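Local coordinates for protein hydrolase, haloacid dehalogenase-like family (Streptococcus pneumoniae, PDB 2FI1) that probably catalyses a hydrolysis whose substrate is not established, as a member of the haloacid dehalogenase-like family, and holds a calcium ion, at residues 11-15 with 16-20; 81-84 with 85-89. One frame throughout, in Å; residues are numbered along the deposited sequence.

Interaction 1: 11-15 with 16-20; sequences WDLGG and TLLDN. With CA (calcium ion), chain B.
Thr16, Leu17 and Leu13 carry this local contact at a single helical turn. The Thr16 hydroxyl donates to Asp12: OG1 lies 2.8 Å from OD2, on the anti side of the carboxylate and 18° out of its plane. The same OD2 binds calcium at 2.4 Å, so Thr16 acts as a second-shell residue fixing a metal ligand. With chi1 at -63°, OG1 sits beside the backbone N while CG2 points the other way, reaching the Trp11 ring edge in plane at CE3, 3.9 Å off. Leu17 covers a face of that indole: its CD2 stands 4.0 Å from the centroid of the six-membered ring and 27° off the normal, a CH-pi contact offset toward the rim.

Leu13 contributes mainly its carbonyl. O takes three backbone bonds, from Thr16 N at 3.2 Å, Leu17 N at 3.0 Å and Leu18 N at 2.9 Å; Leu17 N lies in the carbonyl plane, with Thr16 N and Leu18 N out of it on opposite sides. The bond from Leu18 N, five residues on, makes the turn wide and pi-type. Leu13 CD1 also packs on Leu18 CB at 3.8 Å. Gly15 N returns a bond to Leu18 O, and Gly14 O joins both Asp12 oxygens on the calcium. Sequence and shape match the first haloacid dehalogenase motif and its squiggle, with Gly14 where phosphatases of the superfamily usually carry a second aspartate.

Trp11 ends the central strand 8-11, its NE1 bonded to His101 on strand 100-104; helix 87-96 and strand 124-128 pack against Trp11 and Leu17, while Ile158 of strand 155-159 meets Trp11 and Thr16.

Interaction 2: 81-84 with 85-89; sequences PILF and EGVSD
Val87 meets Phe84 and Leu83 across a tight bend, and its side chain can be traced branch by branch. CB lies 3.6 Å from the Phe84 carbonyl O. From there CG2, placed beside the backbone N, bends back over the turn; it comes within 3.2 Å of Phe84 O, and Phe84 CB is its next neighbour at 3.9 Å. The other branch, CG1, is anti to the backbone N (chi1 162°), which turns it to the side where Leu83 lies, four residues earlier, and it meets Leu83 CD1 at 4.1 Å. The Leu83 and Val87 side chains cross at about a right angle, touching through single methyl groups.

The backbone beneath is a type II beta turn from Phe84 to Val87, closed by a bond from Val87 N to Phe84 O at 3.3 Å. Its N-H points fairly straight at the oxygen (157°), although the donor stands above the carbonyl plane. Gly86, with positive phi, occupies the third turn position and is also the N-cap residue of helix 87-96, so the bend converts an extended approach directly into the first helical turn. That approach, 81-84, is consistent with the linker by which the chain returns from an inserted helical cap (helices 20-34 to 66-77) to the Rossmann-like core, as in relatives with a cap after the first motif.

The Phe84 ring leads away from 85-89, toward Asp19. Glu85 points away from 81-84 and is exposed. Val87, the buried residue of the contact, also touches Ile181 of helix 181-188, and Leu83 touches Thr118 just after helix 110-117.

How the interactions relate
Interactions 1 and 2 lie side by side, their centres about 9 Å apart, with interaction 1 the earlier in the chain. Two probable backbone hydrogen bonds tie them: Leu17 O to Phe84 N at 3.0 Å, and Asp19 N to Ile82 O at 2.8 Å. Residues thus pair in antiparallel order as 81-84 runs back past 16-20. The Phe84 ring, turned from its own bend, packs on the turn of interaction 1, with CD2 3.2 Å from Thr16 O and CE2 3.4 Å from Gly15 C. Calcium, completed by Asp160, belongs to interaction 1; the Phe84 side chain lies about 8 Å from it, near the site but not a ligand.

Interaction 1: 11-15 with 16-20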
# COMPACT_ATOMS: atom_id res chain seq x y z
N TRP A 11 0.15 3.96 -8.65
CA TRP A 11 0.59 3.47 -7.36
C TRP A 11 -0.35 2.44 -6.76
O TRP A 11 -1.55 2.41 -7.05
CB TRP A 11 0.68 4.63 -6.37
CG TRP A 11 1.68 5.69 -6.73
CD1 TRP A 11 1.44 6.86 -7.39
CD2 TRP A 11 3.07 5.70 -6.40
NE1 TRP A 11 2.59 7.58 -7.50
CE2 TRP A 11 3.61 6.89 -6.91
CE3 TRP A 11 3.92 4.80 -5.73
CZ2 TRP A 11 4.96 7.23 -6.76
CZ3 TRP A 11 5.26 5.14 -5.59
CH2 TRP A 11 5.76 6.35 -6.11
N ASP A 12 0.26 1.66 -5.89
CA ASP A 12 -0.37 0.73 -4.97
C ASP A 12 -0.31 1.40 -3.59
O ASP A 12 0.63 2.14 -3.30
CB ASP A 12 0.45 -0.57 -5.05
CG ASP A 12 0.18 -1.55 -3.94
OD1 ASP A 12 -0.98 -1.93 -3.72
OD2 ASP A 12 1.20 -2.03 -3.38
N LEU A 13 -1.31 1.16 -2.74
CA LEU A 13 -1.36 1.79 -1.42
C LEU A 13 -0.62 0.92 -0.40
O LEU A 13 0.51 1.19 -0.07
CB LEU A 13 -2.82 2.05 -1.01
CG LEU A 13 -3.02 2.79 0.32
CD1 LEU A 13 -2.37 4.18 0.29
CD2 LEU A 13 -4.51 2.89 0.62
N GLY A 14 -1.26 -0.14 0.08
CA GLY A 14 -0.66 -0.98 1.12
C GLY A 14 0.64 -1.60 0.66
O GLY A 14 0.69 -2.22 -0.41
N GLY A 15 1.69 -1.45 1.46
CA GLY A 15 2.99 -2.04 1.15
C GLY A 15 3.88 -1.24 0.21
O GLY A 15 5.03 -1.62 -0.02
N THR A 16 3.36 -0.13 -0.32
CA THR A 16 4.10 0.71 -1.25
C THR A 16 4.11 2.15 -0.74
O THR A 16 5.16 2.68 -0.40
CB THR A 16 3.50 0.60 -2.67
OG1 THR A 16 3.63 -0.76 -3.12
CG2 THR A 16 4.20 1.50 -3.63
N LEU A 17 2.94 2.78 -0.66
CA LEU A 17 2.84 4.12 -0.06
C LEU A 17 2.53 4.06 1.43
O LEU A 17 3.09 4.81 2.22
CB LEU A 17 1.77 4.94 -0.77
CG LEU A 17 2.04 5.23 -2.24
CD1 LEU A 17 0.88 6.00 -2.79
CD2 LEU A 17 3.33 6.01 -2.43
N LEU A 18 1.63 3.15 1.79
CA LEU A 18 1.16 3.00 3.17
C LEU A 18 1.84 1.81 3.82
O LEU A 18 1.78 0.70 3.30
CB LEU A 18 -0.35 2.79 3.18
CG LEU A 18 -1.01 2.63 4.55
CD1 LEU A 18 -1.06 3.97 5.26
CD2 LEU A 18 -2.39 2.04 4.37
N ASP A 19 2.49 2.05 4.96
CA ASP A 19 3.11 0.97 5.74
C ASP A 19 2.04 0.37 6.66
O ASP A 19 2.05 0.56 7.88
CB ASP A 19 4.30 1.52 6.53
CG ASP A 19 5.20 0.44 7.10
OD1 ASP A 19 4.83 -0.75 7.03
OD2 ASP A 19 6.28 0.80 7.62
N ASN A 20 1.09 -0.35 6.06
CA ASN A 20 0.02 -0.95 6.84
C ASN A 20 0.55 -2.00 7.81
O ASN A 20 -0.04 -2.22 8.87
CB ASN A 20 -1.06 -1.56 5.95
CG ASN A 20 -0.51 -2.59 5.00
OD1 ASN A 20 0.07 -2.24 3.96
ND2 ASN A 20 -0.68 -3.87 5.33
CA CA B . 0.23 -3.75 -2.04
O HOH W 1 0.68 -5.32 -0.28
O HOH W 2 -0.25 -5.19 -3.88
O HOH W 3 -2.01 -3.74 -1.44

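Interaction 2: 81-84 with 85-89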
# COMPACT_ATOMS: atom_id res chain seq x y z
N PRO A 81 -2.70 6.56 10.31
CA PRO A 81 -1.93 5.64 9.48
C PRO A 81 -0.50 6.13 9.25
O PRO A 81 -0.23 7.33 9.38
CB PRO A 81 -2.72 5.60 8.16
CG PRO A 81 -4.03 6.27 8.43
CD PRO A 81 -3.81 7.19 9.58
N ILE A 82 0.39 5.21 8.93
CA ILE A 82 1.81 5.50 8.78
C ILE A 82 2.23 5.23 7.34
O ILE A 82 2.10 4.11 6.86
CB ILE A 82 2.63 4.64 9.76
CG1 ILE A 82 2.22 4.97 11.20
CG2 ILE A 82 4.13 4.85 9.59
CD1 ILE A 82 2.79 4.04 12.24
N LEU A 83 2.72 6.25 6.65
CA LEU A 83 3.28 6.08 5.30
C LEU A 83 4.68 5.50 5.40
O LEU A 83 5.33 5.61 6.45
CB LEU A 83 3.36 7.43 4.58
CG LEU A 83 2.05 8.16 4.35
CD1 LEU A 83 2.35 9.53 3.73
CD2 LEU A 83 1.12 7.34 3.46
N PHE A 84 5.17 4.91 4.32
CA PHE A 84 6.60 4.60 4.27
C PHE A 84 7.40 5.89 4.34
O PHE A 84 6.94 6.94 3.88
CB PHE A 84 6.95 3.79 3.03
CG PHE A 84 6.63 2.33 3.18
CD1 PHE A 84 7.46 1.51 3.91
CD2 PHE A 84 5.47 1.79 2.66
CE1 PHE A 84 7.15 0.17 4.08
CE2 PHE A 84 5.16 0.47 2.83
CZ PHE A 84 6.01 -0.34 3.53
N GLU A 85 8.58 5.83 4.95
CA GLU A 85 9.40 7.01 5.12
C GLU A 85 9.73 7.62 3.77
O GLU A 85 10.15 6.91 2.88
CB GLU A 85 10.72 6.64 5.82
CG GLU A 85 11.57 7.84 6.21
CD GLU A 85 10.89 8.73 7.22
OE1 GLU A 85 10.25 8.19 8.15
OE2 GLU A 85 10.98 9.97 7.09
N GLY A 86 9.49 8.92 3.62
CA GLY A 86 9.88 9.63 2.41
C GLY A 86 8.83 9.67 1.31
O GLY A 86 9.07 10.24 0.26
N VAL A 87 7.65 9.10 1.54
CA VAL A 87 6.61 9.09 0.51
C VAL A 87 6.19 10.48 0.05
O VAL A 87 6.18 10.75 -1.15
CB VAL A 87 5.37 8.28 0.98
CG1 VAL A 87 4.13 8.60 0.17
CG2 VAL A 87 5.69 6.80 0.89
N SER A 88 5.83 11.36 0.97
CA SER A 88 5.28 12.65 0.55
C SER A 88 6.30 13.48 -0.23
O SER A 88 5.95 14.12 -1.23
CB SER A 88 4.68 13.40 1.74
OG SER A 88 5.64 13.74 2.69
N ASP A 89 7.57 13.41 0.17
CA ASP A 89 8.63 14.11 -0.57
C ASP A 89 8.82 13.57 -1.99
O ASP A 89 9.12 14.31 -2.91
CB ASP A 89 9.97 14.02 0.15
CG ASP A 89 10.06 14.92 1.37
OD1 ASP A 89 9.38 15.97 1.42
OD2 ASP A 89 10.87 14.59 2.27